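Local coordinates for oxidase/hydroxylase (Streptomyces hygroscopicus subsp. hygroscopicus, PDB 4XCB), which probably acts as a metal- and 2-oxoglutarate-dependent dioxygenase of the phytanoyl-CoA dioxygenase family, binding hygromycin B beside its cosubstrate in orthosomycin biosynthesis, at residues Y138-Q149 / F194-E205. Numbering follows the deposited sequence.
With AKG (2-oxoglutaric acid), chain F; HY0 (hygromycin b variant), chain G.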
loop_
_atom_site.group_PDB
_atom_site.type_symbol
_atom_site.label_atom_id
_atom_site.label_comp_id
_atom_site.label_asym_id
_atom_site.label_seq_id
_atom_site.Cartn_x
_atom_site.Cartn_y
_atom_site.Cartn_z
ATOM N N TYR A 138 11.643 0.274 12.652
ATOM C CA TYR A 138 12.132 0.779 13.924
ATOM C C TYR A 138 11.214 0.268 15.003
ATOM O O TYR A 138 10.065 0.700 15.080
ATOM C CB TYR A 138 12.182 2.313 13.938
ATOM C CG TYR A 138 13.167 2.905 14.922
ATOM C CD1 TYR A 138 14.156 3.775 14.492
ATOM C CD2 TYR A 138 13.124 2.579 16.265
ATOM C CE1 TYR A 138 15.068 4.315 15.377
ATOM C CE2 TYR A 138 14.024 3.119 17.163
ATOM C CZ TYR A 138 14.994 3.985 16.715
ATOM O OH TYR A 138 15.915 4.533 17.593
ATOM N N VAL A 139 11.699 -0.679 15.800
ATOM C CA VAL A 139 10.915 -1.208 16.905
ATOM C C VAL A 139 11.712 -1.138 18.206
ATOM O O VAL A 139 12.966 -1.118 18.215
ATOM C CB VAL A 139 10.458 -2.655 16.639
ATOM C CG1 VAL A 139 9.635 -2.725 15.331
ATOM C CG2 VAL A 139 11.642 -3.569 16.558
ATOM N N LYS A 140 10.979 -1.069 19.310
ATOM C CA LYS A 140 11.564 -1.030 20.629
ATOM C C LYS A 140 11.081 -2.179 21.465
ATOM O O LYS A 140 9.913 -2.563 21.394
ATOM C CB LYS A 140 11.228 0.273 21.341
ATOM C CG LYS A 140 12.050 1.439 20.924
ATOM C CD LYS A 140 11.810 2.587 21.878
ATOM C CE LYS A 140 12.483 3.836 21.371
ATOM N NZ LYS A 140 11.948 5.044 22.072
ATOM N N ALA A 141 11.977 -2.717 22.276
ATOM C CA ALA A 141 11.576 -3.597 23.357
ATOM C C ALA A 141 11.695 -2.817 24.650
ATOM O O ALA A 141 12.789 -2.434 25.059
ATOM C CB ALA A 141 12.437 -4.854 23.396
ATOM N N LEU A 142 10.560 -2.553 25.278
ATOM C CA LEU A 142 10.538 -1.923 26.583
ATOM C C LEU A 142 10.465 -3.004 27.651
ATOM O O LEU A 142 9.491 -3.756 27.722
ATOM C CB LEU A 142 9.343 -0.969 26.722
ATOM C CG LEU A 142 9.100 0.075 25.636
ATOM C CD1 LEU A 142 7.821 0.830 25.909
ATOM C CD2 LEU A 142 10.228 1.052 25.574
ATOM N N VAL A 143 11.504 -3.076 28.471
ATOM C CA VAL A 143 11.545 -3.992 29.593
ATOM C C VAL A 143 11.185 -3.234 30.870
ATOM O O VAL A 143 11.976 -2.438 31.400
ATOM C CB VAL A 143 12.941 -4.642 29.743
ATOM C CG1 VAL A 143 12.908 -5.650 30.898
ATOM C CG2 VAL A 143 13.387 -5.286 28.426
ATOM N N TYR A 144 9.981 -3.471 31.374
ATOM C CA TYR A 144 9.550 -2.755 32.563
ATOM C C TYR A 144 10.113 -3.398 33.814
ATOM O O TYR A 144 10.140 -4.624 33.941
ATOM C CB TYR A 144 8.024 -2.692 32.630
ATOM C CG TYR A 144 7.432 -1.741 31.622
ATOM C CD1 TYR A 144 7.016 -2.197 30.373
ATOM C CD2 TYR A 144 7.326 -0.379 31.901
ATOM C CE1 TYR A 144 6.484 -1.324 29.437
ATOM C CE2 TYR A 144 6.797 0.506 30.961
ATOM C CZ TYR A 144 6.379 0.025 29.738
ATOM O OH TYR A 144 5.844 0.899 28.810
ATOM N N LEU A 145 10.573 -2.560 34.731
ATOM C CA LEU A 145 11.217 -3.036 35.945
ATOM C C LEU A 145 10.445 -2.560 37.159
ATOM O O LEU A 145 10.965 -2.573 38.274
ATOM C CB LEU A 145 12.665 -2.545 36.022
ATOM C CG LEU A 145 13.609 -2.972 34.897
ATOM C CD1 LEU A 145 15.014 -2.401 35.112
ATOM C CD2 LEU A 145 13.639 -4.484 34.771
ATOM N N SER A 146 9.208 -2.116 36.936
ATOM C CA SER A 146 8.291 -1.826 38.034
ATOM C C SER A 146 6.864 -2.077 37.564
ATOM O O SER A 146 6.611 -2.176 36.366
ATOM C CB SER A 146 8.457 -0.392 38.537
ATOM O OG SER A 146 8.155 0.569 37.540
ATOM N N ASP A 147 5.944 -2.200 38.514
ATOM C CA ASP A 147 4.543 -2.425 38.202
ATOM C C ASP A 147 3.865 -1.110 37.878
ATOM O O ASP A 147 4.046 -0.116 38.586
ATOM C CB ASP A 147 3.813 -3.084 39.368
ATOM C CG ASP A 147 4.243 -4.513 39.609
ATOM O OD1 ASP A 147 3.829 -5.068 40.650
ATOM O OD2 ASP A 147 4.978 -5.091 38.783
ATOM N N ILE A 148 3.078 -1.114 36.810
ATOM C CA ILE A 148 2.323 0.053 36.398
ATOM C C ILE A 148 0.887 -0.424 36.165
ATOM O O ILE A 148 0.561 -0.994 35.122
ATOM C CB ILE A 148 2.937 0.710 35.131
ATOM C CG1 ILE A 148 4.420 1.023 35.354
ATOM C CG2 ILE A 148 2.170 1.971 34.782
ATOM C CD1 ILE A 148 5.155 1.490 34.102
ATOM N N GLN A 149 0.027 -0.230 37.163
ATOM C CA GLN A 149 -1.274 -0.892 37.144
ATOM C C GLN A 149 -2.460 0.075 37.146
ATOM O O GLN A 149 -3.613 -0.344 37.203
ATOM C CB GLN A 149 -1.380 -1.847 38.335
ATOM C CG GLN A 149 -0.507 -3.089 38.199
ATOM C CD GLN A 149 -0.969 -4.012 37.086
ATOM O OE1 GLN A 149 -2.030 -4.627 37.180
ATOM N NE2 GLN A 149 -0.172 -4.112 36.026
ATOM N N PHE A 194 -1.452 -1.569 30.954
ATOM C CA PHE A 194 -0.896 -1.830 32.272
ATOM C C PHE A 194 0.078 -2.988 32.203
ATOM O O PHE A 194 -0.110 -3.921 31.429
ATOM C CB PHE A 194 -2.027 -2.095 33.263
ATOM C CG PHE A 194 -3.051 -1.008 33.271
ATOM C CD1 PHE A 194 -2.667 0.305 33.484
ATOM C CD2 PHE A 194 -4.377 -1.281 33.005
ATOM C CE1 PHE A 194 -3.588 1.329 33.471
ATOM C CE2 PHE A 194 -5.317 -0.259 32.990
ATOM C CZ PHE A 194 -4.922 1.048 33.221
ATOM N N VAL A 195 1.158 -2.905 32.973
ATOM C CA VAL A 195 2.199 -3.922 32.899
ATOM C C VAL A 195 2.710 -4.307 34.274
ATOM O O VAL A 195 2.537 -3.565 35.241
ATOM C CB VAL A 195 3.414 -3.445 32.039
ATOM C CG1 VAL A 195 3.032 -3.348 30.567
ATOM C CG2 VAL A 195 3.948 -2.119 32.548
ATOM N N ARG A 196 3.357 -5.467 34.344
ATOM C CA ARG A 196 4.024 -5.919 35.560
ATOM C C ARG A 196 5.523 -5.918 35.347
ATOM O O ARG A 196 5.985 -5.980 34.203
ATOM C CB ARG A 196 3.546 -7.316 35.957
ATOM C CG ARG A 196 2.094 -7.342 36.383
ATOM C CD ARG A 196 1.892 -6.689 37.742
ATOM N NE ARG A 196 0.579 -7.040 38.278
ATOM C CZ ARG A 196 0.149 -6.743 39.502
ATOM N NH1 ARG A 196 0.925 -6.079 40.349
ATOM N NH2 ARG A 196 -1.070 -7.118 39.878
ATOM N N SER A 197 6.269 -5.801 36.440
ATOM C CA SER A 197 7.721 -5.878 36.406
ATOM C C SER A 197 8.137 -7.191 35.740
ATOM O O SER A 197 7.662 -8.261 36.122
ATOM C CB SER A 197 8.280 -5.757 37.836
ATOM O OG SER A 197 9.688 -5.837 37.841
ATOM N N GLY A 198 8.990 -7.104 34.719
ATOM C CA GLY A 198 9.419 -8.291 33.995
ATOM C C GLY A 198 8.711 -8.512 32.670
ATOM O O GLY A 198 9.113 -9.370 31.869
ATOM N N ASP A 199 7.648 -7.750 32.437
ATOM C CA ASP A 199 6.965 -7.758 31.146
ATOM C C ASP A 199 7.780 -7.020 30.092
ATOM O O ASP A 199 8.528 -6.094 30.410
ATOM C CB ASP A 199 5.593 -7.084 31.229
ATOM C CG ASP A 199 4.592 -7.839 32.082
ATOM O OD1 ASP A 199 4.845 -9.007 32.461
ATOM O OD2 ASP A 199 3.514 -7.250 32.344
ATOM N N VAL A 200 7.590 -7.407 28.837
ATOM C CA VAL A 200 8.179 -6.706 27.697
ATOM C C VAL A 200 7.051 -6.099 26.856
ATOM O O VAL A 200 6.105 -6.796 26.510
ATOM C CB VAL A 200 9.009 -7.655 26.832
ATOM C CG1 VAL A 200 9.464 -6.961 25.558
ATOM C CG2 VAL A 200 10.227 -8.167 27.616
ATOM N N LEU A 201 7.156 -4.812 26.537
ATOM C CA LEU A 201 6.274 -4.214 25.541
ATOM C C LEU A 201 7.094 -4.043 24.252
ATOM O O LEU A 201 8.062 -3.276 24.207
ATOM C CB LEU A 201 5.682 -2.883 26.048
ATOM C CG LEU A 201 4.452 -2.269 25.356
ATOM C CD1 LEU A 201 3.831 -1.211 26.253
ATOM C CD2 LEU A 201 4.820 -1.645 23.990
ATOM N N LEU A 202 6.705 -4.801 23.229
ATOM C CA LEU A 202 7.298 -4.726 21.894
ATOM C C LEU A 202 6.520 -3.664 21.124
ATOM O O LEU A 202 5.307 -3.780 20.994
ATOM C CB LEU A 202 7.204 -6.079 21.196
ATOM C CG LEU A 202 7.880 -6.289 19.842
ATOM C CD1 LEU A 202 9.380 -6.379 20.032
ATOM C CD2 LEU A 202 7.374 -7.557 19.185
ATOM N N LEU A 203 7.213 -2.658 20.592
ATOM C CA LEU A 203 6.542 -1.450 20.108
ATOM C C LEU A 203 6.974 -1.058 18.694
ATOM O O LEU A 203 8.153 -0.868 18.430
ATOM C CB LEU A 203 6.831 -0.295 21.067
ATOM C CG LEU A 203 6.319 1.100 20.726
ATOM C CD1 LEU A 203 4.797 1.086 20.664
ATOM C CD2 LEU A 203 6.794 2.086 21.782
ATOM N N ASN A 204 6.009 -0.941 17.794
ATOM C CA ASN A 204 6.210 -0.305 16.489
ATOM C C ASN A 204 6.309 1.199 16.691
ATOM O O ASN A 204 5.341 1.820 17.127
ATOM C CB ASN A 204 5.033 -0.643 15.562
ATOM C CG ASN A 204 5.248 -0.168 14.124
ATOM O OD1 ASN A 204 6.045 0.724 13.869
ATOM N ND2 ASN A 204 4.512 -0.765 13.181
ATOM N N GLU A 205 7.444 1.808 16.377
ATOM C CA GLU A 205 7.612 3.224 16.701
ATOM C C GLU A 205 6.728 4.122 15.835
ATOM O O GLU A 205 6.628 5.323 16.076
ATOM C CB GLU A 205 9.087 3.626 16.593
ATOM C CG GLU A 205 9.880 3.229 17.852
ATOM C CD GLU A 205 9.438 4.003 19.086
ATOM O OE1 GLU A 205 9.454 5.250 19.056
ATOM O OE2 GLU A 205 9.068 3.361 20.091
HETATM C C1 AKG F . 9.886 6.195 25.003
HETATM O O1 AKG F . 9.947 6.647 23.816
HETATM O O2 AKG F . 10.920 6.161 25.736
HETATM C C2 AKG F . 8.575 5.691 25.542
HETATM O O5 AKG F . 7.637 5.632 24.768
HETATM C C3 AKG F . 8.448 5.319 27.010
HETATM C C4 AKG F . 7.300 4.381 27.301
HETATM C C5 AKG F . 7.077 4.291 28.803
HETATM O O3 AKG F . 6.252 3.455 29.267
HETATM O O4 AKG F . 7.720 5.055 29.573
HETATM C C1 HY0 G . 11.942 15.292 19.431
HETATM C C2 HY0 G . 11.775 16.782 19.230
HETATM C C3 HY0 G . 12.902 17.524 19.932
HETATM C C4 HY0 G . 12.905 17.195 21.425
HETATM C C5 HY0 G . 12.958 15.684 21.665
HETATM C C6 HY0 G . 11.908 14.941 20.899
HETATM N N7 HY0 G . 11.816 17.051 17.843
HETATM O O8 HY0 G . 10.860 14.651 18.797
HETATM N N9 HY0 G . 14.040 17.809 22.024
HETATM C C10 HY0 G . 13.738 19.218 22.260
HETATM O O11 HY0 G . 12.744 15.454 23.041
HETATM C C12 HY0 G . 11.285 11.278 21.201
HETATM C C13 HY0 G . 11.034 12.752 21.376
HETATM O O14 HY0 G . 10.646 13.109 22.680
HETATM C C15 HY0 G . 9.467 12.446 23.041
HETATM C C16 HY0 G . 9.835 11.021 23.314
HETATM C C17 HY0 G . 10.374 10.411 21.956
HETATM O O18 HY0 G . 12.187 13.518 21.039
HETATM C C19 HY0 G . 8.898 13.103 24.296
HETATM O O20 HY0 G . 8.385 14.388 23.936
HETATM O O21 HY0 G . 10.815 10.946 24.280
HETATM O O22 HY0 G . 11.023 9.243 22.242
HETATM C C23 HY0 G . 12.337 9.360 21.662
HETATM C C24 HY0 G . 13.315 8.639 22.528
HETATM C C25 HY0 G . 14.633 8.455 21.791
HETATM C C26 HY0 G . 14.419 7.809 20.438
HETATM C C27 HY0 G . 13.470 8.655 19.660
HETATM O O28 HY0 G . 12.269 8.757 20.392
HETATM O O29 HY0 G . 12.650 10.813 21.545
HETATM O O30 HY0 G . 13.603 9.379 23.719
HETATM O O31 HY0 G . 15.500 7.700 22.606
HETATM O O32 HY0 G . 13.899 6.482 20.561
HETATM C C33 HY0 G . 13.154 8.012 18.298
HETATM C C34 HY0 G . 12.644 9.065 17.348
HETATM O O35 HY0 G . 13.689 9.894 16.882
HETATM N N36 HY0 G . 12.123 7.058 18.478
HETATM O O HOH W 1 8.580 1.060 12.429
HETATM O O HOH W 2 9.333 6.551 21.167
HETATM O O HOH W 3 9.097 4.236 22.698
HETATM O O HOH W 4 -0.674 -5.871 33.711
#
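Tyr144 and Val195 meet at about a right angle in the double-stranded beta-helix, where strand 139-144, paired antiparallel with 200-204, lines the cosubstrate pocket and Val195 comes from the loop leading into 200-204; the pair illustrates how a sheet can deliver single polar atoms to a ligand. CG2 of Val195 sits over one face of the Tyr144 ring in a CH-pi contact, 3.7 Å from the centroid and 15° off the normal, while CB of Leu201 abuts the ring edge. With CG anti to its own carbonyl carbon (chi1 -73°), the tyrosine carries its hydroxyl to O3 of 2-oxoglutarate, a 2.6 Å hydrogen bond from OH to a ligand that Arg220 and Tyr92 also hydrogen-bond. A phenylalanine here would keep the ring packing but would probably leave O3 without this donor and the carboxylate less firmly placed.

Farther along the same face, Lys140 reaches out as an extended chain, its methylenes running past the carboxylate of Glu205. Its NZ donates to O32 of the hygromycin variant at 2.9 Å and bonds to Tyr92, whereas its salt bridge to OE2 of Glu205 is long, supplemented by two bridging waters. Glu205 binds iron(II) in another structure of this protein; here nickel is held by His105 and His209, and the lysine side chain lies about 4 Å from it.

Behind these groups, paired backbone bonds at Lys140-Leu203 and Leu142-Leu201 fix the register, and Gly198, in a type II turn from Arg196 to Asp199, gives its N-H to Tyr144 O. Beyond it, the amide of Gln149 stacks on the Arg196 guanidinium, their planes 10° apart. Asp147 uses both oxygens: OD2 takes the Ser197 N-H nearly end-on at 2.8 Å, and OD1 receives Arg196 NH1 at 3.1 Å from above the carboxylate plane.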